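Local coordinates for protein 6-aminohexanoate-dimer hydrolase (Bacillus anthracis, PDB 4GB7) that probably hydrolyses the amide bond of 6-aminohexanoate dimers or related substrates, as a putative serine hydrolase of the beta-lactamase family, at residues I277-V290 with G302-L316. Residues are numbered along the deposited sequence; the frame is centred on the assembly and turned at random.
Sequences IWSQIGMEENAYYV and GLNATARDMARFGQL. With NO3 (nitrate ion), chain C.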
ATOM      1  N   ILE A 277      -5.172  13.549  -6.355  1.00 18.74           N
ATOM      2  CA  ILE A 277      -3.964  12.881  -6.798  1.00 17.84           C
ATOM      3  C   ILE A 277      -4.137  12.285  -8.197  1.00 16.72           C
ATOM      4  O   ILE A 277      -3.349  12.606  -9.100  1.00 17.46           O
ATOM      5  CB  ILE A 277      -3.488  11.757  -5.820  1.00 15.46           C
ATOM      6  CG1 ILE A 277      -3.214  12.347  -4.443  1.00 18.57           C
ATOM      7  CG2 ILE A 277      -2.356  10.923  -6.456  1.00 20.17           C
ATOM      8  CD1 ILE A 277      -2.990  11.311  -3.347  1.00 20.68           C
ATOM      9  N   TRP A 278      -5.128  11.429  -8.367  1.00 17.06           N
ATOM     10  CA  TRP A 278      -5.187  10.537  -9.566  1.00 16.46           C
ATOM     11  C   TRP A 278      -5.459  11.299 -10.859  1.00 18.40           C
ATOM     12  O   TRP A 278      -5.181  10.819 -11.942  1.00 18.46           O
ATOM     13  CB  TRP A 278      -6.217   9.375  -9.403  1.00 14.36           C
ATOM     14  CG  TRP A 278      -5.666   8.110  -9.986  1.00 13.46           C
ATOM     15  CD1 TRP A 278      -5.841   7.604 -11.257  1.00 16.99           C
ATOM     16  CD2 TRP A 278      -4.747   7.217  -9.318  1.00 15.08           C
ATOM     17  NE1 TRP A 278      -5.110   6.451 -11.421  1.00 17.07           N
ATOM     18  CE2 TRP A 278      -4.392   6.188 -10.286  1.00 16.26           C
ATOM     19  CE3 TRP A 278      -4.185   7.176  -8.046  1.00 17.69           C
ATOM     20  CZ2 TRP A 278      -3.539   5.144  -9.951  1.00 20.05           C
ATOM     21  CZ3 TRP A 278      -3.310   6.138  -7.732  1.00 17.87           C
ATOM     22  CH2 TRP A 278      -3.019   5.138  -8.641  1.00 18.11           C
ATOM     23  N   SER A 279      -6.087  12.455 -10.742  1.00 16.53           N
ATOM     24  CA  SER A 279      -6.415  13.297 -11.874  1.00 21.29           C
ATOM     25  C   SER A 279      -5.335  14.361 -12.114  1.00 19.17           C
ATOM     26  O   SER A 279      -5.454  15.100 -13.072  1.00 25.47           O
ATOM     27  CB  SER A 279      -7.745  13.999 -11.657  1.00 21.55           C
ATOM     28  OG  SER A 279      -7.688  14.922 -10.601  1.00 20.72           O
ATOM     29  N   GLN A 280      -4.313  14.434 -11.243  1.00 19.63           N
ATOM     30  CA  GLN A 280      -3.384  15.562 -11.192  1.00 21.03           C
ATOM     31  C   GLN A 280      -1.980  15.280 -11.642  1.00 18.95           C
ATOM     32  O   GLN A 280      -1.216  16.222 -11.788  1.00 21.93           O
ATOM     33  CB  GLN A 280      -3.293  16.076  -9.750  1.00 23.15           C
ATOM     34  CG  GLN A 280      -4.658  16.440  -9.167  1.00 23.45           C
ATOM     35  CD  GLN A 280      -5.128  17.711  -9.744  1.00 26.44           C
ATOM     36  OE1 GLN A 280      -4.456  18.734  -9.600  1.00 32.70           O
ATOM     37  NE2 GLN A 280      -6.287  17.681 -10.410  1.00 26.80           N
ATOM     38  N   ILE A 281      -1.607  14.014 -11.891  1.00 19.11           N
ATOM     39  CA  ILE A 281      -0.187  13.726 -12.199  1.00 19.11           C
ATOM     40  C   ILE A 281       0.024  12.868 -13.449  1.00 18.14           C
ATOM     41  O   ILE A 281       0.981  12.079 -13.524  1.00 20.23           O
ATOM     42  CB  ILE A 281       0.610  13.176 -10.975  1.00 18.73           C
ATOM     43  CG1 ILE A 281       0.080  11.785 -10.519  1.00 18.67           C
ATOM     44  CG2 ILE A 281       0.509  14.164  -9.780  1.00 19.96           C
ATOM     45  CD1 ILE A 281       0.943  11.143  -9.441  1.00 21.57           C
ATOM     46  N   GLY A 282      -0.893  13.018 -14.413  1.00 20.18           N
ATOM     47  CA  GLY A 282      -0.723  12.418 -15.750  1.00 19.34           C
ATOM     48  C   GLY A 282      -0.916  10.919 -15.793  1.00 18.91           C
ATOM     49  O   GLY A 282      -0.409  10.247 -16.726  1.00 19.00           O
HETATM   50  N   MSE A 283      -1.678  10.384 -14.845  1.00 18.60           N
HETATM   51  CA  MSE A 283      -1.967   8.921 -14.791  1.00 18.07           C
HETATM   52  C   MSE A 283      -2.617   8.437 -16.094  1.00 17.86           C
HETATM   53  O   MSE A 283      -3.466   9.115 -16.667  1.00 18.80           O
HETATM   54  CB  MSE A 283      -2.966   8.619 -13.700  1.00 16.79           C
HETATM   55  CG  MSE A 283      -2.534   9.056 -12.277  1.00 19.64           C
HETATM   56 SE   MSE A 283      -0.869   8.134 -11.782  0.70 18.47          SE
HETATM   57  CE  MSE A 283      -1.205   8.237  -9.879  1.00 17.88           C
ATOM     58  N   GLU A 284      -2.201   7.260 -16.534  1.00 17.77           N
ATOM     59  CA  GLU A 284      -2.681   6.676 -17.754  1.00 17.56           C
ATOM     60  C   GLU A 284      -4.071   6.046 -17.672  1.00 17.64           C
ATOM     61  O   GLU A 284      -4.764   5.966 -18.703  1.00 20.99           O
ATOM     62  CB  GLU A 284      -1.710   5.561 -18.168  1.00 17.25           C
ATOM     63  CG  GLU A 284      -0.416   5.996 -18.754  1.00 20.67           C
ATOM     64  CD  GLU A 284       0.436   4.764 -19.030  1.00 20.07           C
ATOM     65  OE1 GLU A 284       0.220   4.090 -20.074  1.00 21.95           O
ATOM     66  OE2 GLU A 284       1.298   4.476 -18.204  1.00 20.57           O
ATOM     67  N   GLU A 285      -4.405   5.482 -16.492  1.00 16.45           N
ATOM     68  CA  GLU A 285      -5.629   4.720 -16.304  1.00 15.78           C
ATOM     69  C   GLU A 285      -6.289   5.085 -14.998  1.00 16.51           C
ATOM     70  O   GLU A 285      -5.653   5.645 -14.077  1.00 18.50           O
ATOM     71  CB  GLU A 285      -5.359   3.193 -16.300  1.00 17.41           C
ATOM     72  CG  GLU A 285      -4.581   2.667 -17.517  1.00 19.34           C
ATOM     73  CD  GLU A 285      -5.296   2.715 -18.849  1.00 19.27           C
ATOM     74  OE1 GLU A 285      -6.521   2.850 -18.823  1.00 23.44           O
ATOM     75  OE2 GLU A 285      -4.597   2.568 -19.923  1.00 23.30           O
ATOM     76  N   ASN A 286      -7.574   4.759 -14.940  1.00 18.05           N
ATOM     77  CA  ASN A 286      -8.294   4.791 -13.684  1.00 18.36           C
ATOM     78  C   ASN A 286      -7.670   3.809 -12.688  1.00 14.94           C
ATOM     79  O   ASN A 286      -7.055   2.783 -13.059  1.00 18.37           O
ATOM     80  CB  ASN A 286      -9.779   4.428 -13.876  1.00 18.85           C
ATOM     81  CG  ASN A 286     -10.558   5.457 -14.679  1.00 17.83           C
ATOM     82  OD1 ASN A 286     -10.174   6.612 -14.796  1.00 19.00           O
ATOM     83  ND2 ASN A 286     -11.645   5.009 -15.273  1.00 25.66           N
ATOM     84  N   ALA A 287      -7.869   4.098 -11.423  1.00 18.99           N
ATOM     85  CA  ALA A 287      -7.676   3.116 -10.382  1.00 16.34           C
ATOM     86  C   ALA A 287      -9.076   2.793  -9.825  1.00 15.17           C
ATOM     87  O   ALA A 287     -10.102   3.287 -10.337  1.00 17.93           O
ATOM     88  CB  ALA A 287      -6.704   3.604  -9.303  1.00 18.70           C
ATOM     89  N   TYR A 288      -9.131   1.918  -8.857  1.00 16.41           N
ATOM     90  CA  TYR A 288     -10.377   1.644  -8.147  1.00 17.29           C
ATOM     91  C   TYR A 288     -10.108   1.059  -6.775  1.00 18.48           C
ATOM     92  O   TYR A 288      -9.051   0.421  -6.551  1.00 17.76           O
ATOM     93  CB  TYR A 288     -11.300   0.738  -8.952  1.00 17.85           C
ATOM     94  CG  TYR A 288     -10.808  -0.655  -9.262  1.00 15.32           C
ATOM     95  CD1 TYR A 288     -10.873  -1.709  -8.306  1.00 15.05           C
ATOM     96  CD2 TYR A 288     -10.338  -0.949 -10.537  1.00 17.18           C
ATOM     97  CE1 TYR A 288     -10.444  -3.005  -8.663  1.00 16.47           C
ATOM     98  CE2 TYR A 288      -9.935  -2.222 -10.877  1.00 18.79           C
ATOM     99  CZ  TYR A 288     -10.012  -3.249  -9.930  1.00 16.15           C
ATOM    100  OH  TYR A 288      -9.641  -4.549 -10.233  1.00 17.92           O
ATOM    101  N   TYR A 289     -11.037   1.315  -5.851  1.00 18.82           N
ATOM    102  CA  TYR A 289     -11.027   0.692  -4.546  1.00 16.39           C
ATOM    103  C   TYR A 289     -12.073  -0.402  -4.436  1.00 16.47           C
ATOM    104  O   TYR A 289     -13.241  -0.185  -4.776  1.00 18.03           O
ATOM    105  CB  TYR A 289     -11.414   1.676  -3.439  1.00 18.37           C
ATOM    106  CG  TYR A 289     -10.313   2.544  -2.898  1.00 15.12           C
ATOM    107  CD1 TYR A 289      -9.427   2.069  -1.911  1.00 16.74           C
ATOM    108  CD2 TYR A 289     -10.159   3.857  -3.350  1.00 16.20           C
ATOM    109  CE1 TYR A 289      -8.420   2.878  -1.406  1.00 17.76           C
ATOM    110  CE2 TYR A 289      -9.163   4.661  -2.826  1.00 17.30           C
ATOM    111  CZ  TYR A 289      -8.317   4.197  -1.853  1.00 19.42           C
ATOM    112  OH  TYR A 289      -7.335   5.076  -1.403  1.00 18.41           O
ATOM    113  N   VAL A 290     -11.650  -1.558  -3.926  1.00 17.28           N
ATOM    114  CA  VAL A 290     -12.594  -2.544  -3.429  1.00 17.42           C
ATOM    115  C   VAL A 290     -13.330  -1.921  -2.247  1.00 16.88           C
ATOM    116  O   VAL A 290     -12.733  -1.227  -1.417  1.00 19.53           O
ATOM    117  CB  VAL A 290     -11.885  -3.839  -3.051  1.00 18.06           C
ATOM    118  CG1 VAL A 290     -12.788  -4.763  -2.252  1.00 21.39           C
ATOM    119  CG2 VAL A 290     -11.319  -4.481  -4.339  1.00 16.75           C
ATOM    120  N   GLY A 302      -7.475  -1.951  -0.312  1.00 19.19           N
ATOM    121  CA  GLY A 302      -8.330  -2.193  -1.486  1.00 19.35           C
ATOM    122  C   GLY A 302      -8.087  -1.436  -2.784  1.00 15.76           C
ATOM    123  O   GLY A 302      -8.886  -1.540  -3.721  1.00 16.26           O
ATOM    124  N   LEU A 303      -7.012  -0.657  -2.851  1.00 17.65           N
ATOM    125  CA  LEU A 303      -6.707   0.134  -4.055  1.00 16.35           C
ATOM    126  C   LEU A 303      -6.039  -0.748  -5.072  1.00 16.26           C
ATOM    127  O   LEU A 303      -5.156  -1.514  -4.726  1.00 18.24           O
ATOM    128  CB  LEU A 303      -5.837   1.341  -3.724  1.00 18.02           C
ATOM    129  CG  LEU A 303      -5.614   2.370  -4.834  1.00 15.74           C
ATOM    130  CD1 LEU A 303      -6.919   2.997  -5.367  1.00 18.23           C
ATOM    131  CD2 LEU A 303      -4.658   3.434  -4.322  1.00 17.26           C
ATOM    132  N   ASN A 304      -6.502  -0.653  -6.296  1.00 14.43           N
ATOM    133  CA  ASN A 304      -6.040  -1.397  -7.479  1.00 14.92           C
ATOM    134  C   ASN A 304      -5.616  -0.349  -8.514  1.00 16.61           C
ATOM    135  O   ASN A 304      -6.391   0.578  -8.833  1.00 16.73           O
ATOM    136  CB  ASN A 304      -7.151  -2.236  -8.065  1.00 17.21           C
ATOM    137  CG  ASN A 304      -7.487  -3.464  -7.223  1.00 15.10           C
ATOM    138  OD1 ASN A 304      -7.178  -4.609  -7.630  1.00 18.39           O
ATOM    139  ND2 ASN A 304      -8.041  -3.251  -6.037  1.00 17.49           N
ATOM    140  N   ALA A 305      -4.381  -0.462  -9.014  1.00 15.74           N
ATOM    141  CA  ALA A 305      -3.818   0.543  -9.932  1.00 15.23           C
ATOM    142  C   ALA A 305      -2.844  -0.120 -10.893  1.00 16.39           C
ATOM    143  O   ALA A 305      -2.406  -1.259 -10.653  1.00 15.76           O
ATOM    144  CB  ALA A 305      -3.129   1.661  -9.172  1.00 18.64           C
ATOM    145  N   THR A 306      -2.489   0.569 -11.961  1.00 16.74           N
ATOM    146  CA  THR A 306      -1.442   0.023 -12.840  1.00 15.69           C
ATOM    147  C   THR A 306      -0.033   0.377 -12.314  1.00 15.39           C
ATOM    148  O   THR A 306       0.153   1.288 -11.485  1.00 15.16           O
ATOM    149  CB  THR A 306      -1.553   0.528 -14.296  1.00 15.42           C
ATOM    150  OG1 THR A 306      -1.125   1.890 -14.347  1.00 16.42           O
ATOM    151  CG2 THR A 306      -2.950   0.320 -14.890  1.00 16.63           C
ATOM    152  N   ALA A 307       0.955  -0.392 -12.737  1.00 14.80           N
ATOM    153  CA  ALA A 307       2.314  -0.265 -12.228  1.00 14.91           C
ATOM    154  C   ALA A 307       2.961   1.069 -12.603  1.00 14.41           C
ATOM    155  O   ALA A 307       3.618   1.703 -11.748  1.00 16.94           O
ATOM    156  CB  ALA A 307       3.209  -1.427 -12.693  1.00 16.30           C
ATOM    157  N   ARG A 308       2.808   1.477 -13.869  1.00 16.11           N
ATOM    158  CA  ARG A 308       3.332   2.757 -14.277  1.00 16.08           C
ATOM    159  C   ARG A 308       2.639   3.894 -13.537  1.00 15.32           C
ATOM    160  O   ARG A 308       3.280   4.877 -13.240  1.00 16.40           O
ATOM    161  CB  ARG A 308       3.216   2.978 -15.781  1.00 16.35           C
ATOM    162  CG  ARG A 308       4.268   2.175 -16.521  1.00 16.58           C
ATOM    163  CD  ARG A 308       4.452   2.608 -17.980  1.00 18.63           C
ATOM    164  NE  ARG A 308       3.227   2.504 -18.730  1.00 19.26           N
ATOM    165  CZ  ARG A 308       2.794   1.434 -19.402  1.00 20.27           C
ATOM    166  NH1 ARG A 308       1.634   1.496 -20.038  1.00 19.84           N
ATOM    167  NH2 ARG A 308       3.499   0.304 -19.467  1.00 19.67           N
ATOM    168  N   ASP A 309       1.351   3.749 -13.268  1.00 14.31           N
ATOM    169  CA  ASP A 309       0.659   4.806 -12.552  1.00 14.44           C
ATOM    170  C   ASP A 309       1.183   4.908 -11.121  1.00 16.65           C
ATOM    171  O   ASP A 309       1.358   6.017 -10.598  1.00 16.22           O
ATOM    172  CB  ASP A 309      -0.871   4.630 -12.593  1.00 16.63           C
ATOM    173  CG  ASP A 309      -1.465   5.058 -13.957  1.00 15.08           C
ATOM    174  OD1 ASP A 309      -0.731   5.745 -14.724  1.00 16.06           O
ATOM    175  OD2 ASP A 309      -2.649   4.800 -14.240  1.00 18.16           O
HETATM  176  N   MSE A 310       1.416   3.788 -10.478  1.00 15.31           N
HETATM  177  CA  MSE A 310       2.041   3.800  -9.159  0.60 16.00           C
HETATM  178  C   MSE A 310       3.425   4.403  -9.213  1.00 15.14           C
HETATM  179  O   MSE A 310       3.815   5.105  -8.310  1.00 19.20           O
HETATM  180  CB  MSE A 310       2.130   2.428  -8.549  0.60 17.40           C
HETATM  181  CG  MSE A 310       0.840   1.920  -8.072  0.60 14.73           C
HETATM  182 SE   MSE A 310       0.039   3.069  -6.695  0.42 20.38          SE
HETATM  183  CE  MSE A 310       1.629   3.768  -5.841  0.60 17.66           C
ATOM    184  N   ALA A 311       4.162   4.174 -10.301  1.00 15.54           N
ATOM    185  CA  ALA A 311       5.464   4.789 -10.476  1.00 14.95           C
ATOM    186  C   ALA A 311       5.394   6.314 -10.580  1.00 16.82           C
ATOM    187  O   ALA A 311       6.263   7.024 -10.085  1.00 19.07           O
ATOM    188  CB  ALA A 311       6.141   4.205 -11.686  1.00 15.55           C
ATOM    189  N   ARG A 312       4.353   6.818 -11.244  1.00 17.45           N
ATOM    190  CA  ARG A 312       4.134   8.246 -11.318  1.00 15.60           C
ATOM    191  C   ARG A 312       3.940   8.812  -9.926  1.00 15.57           C
ATOM    192  O   ARG A 312       4.518   9.851  -9.584  1.00 17.42           O
ATOM    193  CB  ARG A 312       2.906   8.577 -12.164  1.00 16.78           C
ATOM    194  CG  ARG A 312       3.040   8.214 -13.640  1.00 16.57           C
ATOM    195  CD  ARG A 312       1.774   8.529 -14.457  1.00 19.59           C
ATOM    196  NE  ARG A 312       2.081   8.478 -15.876  1.00 17.10           N
ATOM    197  CZ  ARG A 312       2.126   7.345 -16.584  1.00 16.92           C
ATOM    198  NH1 ARG A 312       1.798   6.173 -16.041  1.00 17.69           N
ATOM    199  NH2 ARG A 312       2.517   7.393 -17.848  1.00 18.93           N
ATOM    200  N   PHE A 313       3.169   8.125  -9.100  1.00 13.62           N
ATOM    201  CA  PHE A 313       2.965   8.584  -7.711  1.00 16.69           C
ATOM    202  C   PHE A 313       4.304   8.535  -6.910  1.00 15.00           C
ATOM    203  O   PHE A 313       4.643   9.405  -6.165  1.00 17.78           O
ATOM    204  CB  PHE A 313       1.944   7.710  -7.019  1.00 15.46           C
ATOM    205  CG  PHE A 313       1.713   8.078  -5.581  1.00 16.16           C
ATOM    206  CD1 PHE A 313       1.054   9.243  -5.282  1.00 17.25           C
ATOM    207  CD2 PHE A 313       2.137   7.265  -4.525  1.00 17.08           C
ATOM    208  CE1 PHE A 313       0.810   9.584  -3.973  1.00 19.77           C
ATOM    209  CE2 PHE A 313       1.891   7.614  -3.201  1.00 18.00           C
ATOM    210  CZ  PHE A 313       1.232   8.763  -2.933  1.00 19.14           C
ATOM    211  N   GLY A 314       5.086   7.486  -7.146  1.00 15.74           N
ATOM    212  CA  GLY A 314       6.409   7.384  -6.566  1.00 16.58           C
ATOM    213  C   GLY A 314       7.304   8.562  -6.908  1.00 15.95           C
ATOM    214  O   GLY A 314       8.009   9.110  -6.047  1.00 18.93           O
ATOM    215  N   GLN A 315       7.289   8.921  -8.192  1.00 17.17           N
ATOM    216  CA  GLN A 315       8.088  10.042  -8.700  1.00 16.85           C
ATOM    217  C   GLN A 315       7.588  11.334  -8.029  1.00 16.28           C
ATOM    218  O   GLN A 315       8.403  12.174  -7.686  1.00 17.19           O
ATOM    219  CB  GLN A 315       7.995  10.162 -10.208  1.00 15.97           C
ATOM    220  CG  GLN A 315       8.837  11.277 -10.780  1.00 16.55           C
ATOM    221  CD  GLN A 315      10.301  11.032 -10.598  1.00 17.51           C
ATOM    222  OE1 GLN A 315      10.764   9.876 -10.653  1.00 20.50           O
ATOM    223  NE2 GLN A 315      11.059  12.106 -10.482  1.00 19.49           N
ATOM    224  N   LEU A 316       6.283  11.463  -7.824  1.00 17.93           N
ATOM    225  CA  LEU A 316       5.741  12.631  -7.143  1.00 18.48           C
ATOM    226  C   LEU A 316       6.354  12.774  -5.760  1.00 18.98           C
ATOM    227  O   LEU A 316       6.743  13.883  -5.359  1.00 20.23           O
ATOM    228  CB  LEU A 316       4.229  12.529  -7.015  1.00 17.15           C
ATOM    229  CG  LEU A 316       3.520  13.686  -6.316  1.00 15.60           C
ATOM    230  CD1 LEU A 316       3.697  14.972  -7.102  1.00 19.81           C
ATOM    231  CD2 LEU A 316       2.054  13.347  -6.088  1.00 17.10           C
TER
HETATM  232  N   NO3 C 602      14.279  13.077  -9.876  1.00 29.21           N
HETATM  233  O1  NO3 C 602      14.080  12.225 -10.706  1.00 33.65           O
HETATM  234  O2  NO3 C 602      13.189  13.698  -9.269  1.00 45.35           O
HETATM  235  O3  NO3 C 602      15.595  13.450  -9.555  1.00 47.09           O
HETATM  236  O   HOH W   1      -0.370   1.993 -17.066  1.00 21.70           O
HETATM  237  O   HOH W   2      -4.000   2.952 -12.583  1.00 17.91           O
HETATM  238  O   HOH W   3      -6.934  -6.360  -9.648  1.00 19.53           O
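A short antiparallel strand pair, 287-290 with 303-305, is continued in the beta-lactamase-like domain by a salt-bridge network in which Glu284, in the loop before the first strand, is held by Arg308 and Arg312 of helix 307-318. Tyr288 and Asn304 form a hydrogen-bonded pair, Tyr288 N to Asn304 O being 3.1 Å, and Val290 N reaches Gly302 O. On one face of the sheet Asn304 CB lies over the Tyr288 ring, 3.6 Å from its centroid; on the other, Leu303 CD1 sits over the middle of the Tyr289 ring. Tyr288 CG stands between its backbone N and carbonyl carbon (chi1 63°), which turns the ring across Asn304, while its hydroxyl bonds to Lys61 N.

Beyond the strands, the Asp309 carboxylate receives two consecutive loop amides, Glu284 N on OD1 at 2.8 Å and Glu285 N on the syn lone pair of OD2. Thr306 OG1 caps the helix by accepting from Asp309 N. Arg308 grips Glu284 side-on and nearly coplanar: NH1 meets OE1 in a nearly straight bond (3.0 Å, 173°) and NE meets OE2. The anti lone pair of that OE2 takes Arg312 NH1 at 2.8 Å, with the guanidinium turned 66° from the carboxylate. Two arginines thus share one oxygen, which would stabilise the charge of Glu284 beside Asp309.

Between the strand pair and the start of the helix, the Trp278 ring lies between Ala287 CB and selenomethionine Met283 CE, each toward the rim of its face, with NE1 bonded in the ring plane to Glu285 O; Ala305 CB comes within 3.5 Å of Trp278 CH2. Further along the helix, Ile281 CD1 packs on the Phe313 backbone. Strand 66-69 flanks 287-290 and strand 136-137 flanks 303-305, Phe145 of helix 143-155 stacks on Phe313, and Arg308 NH2 extends the charge network to Glu124 and Glu132.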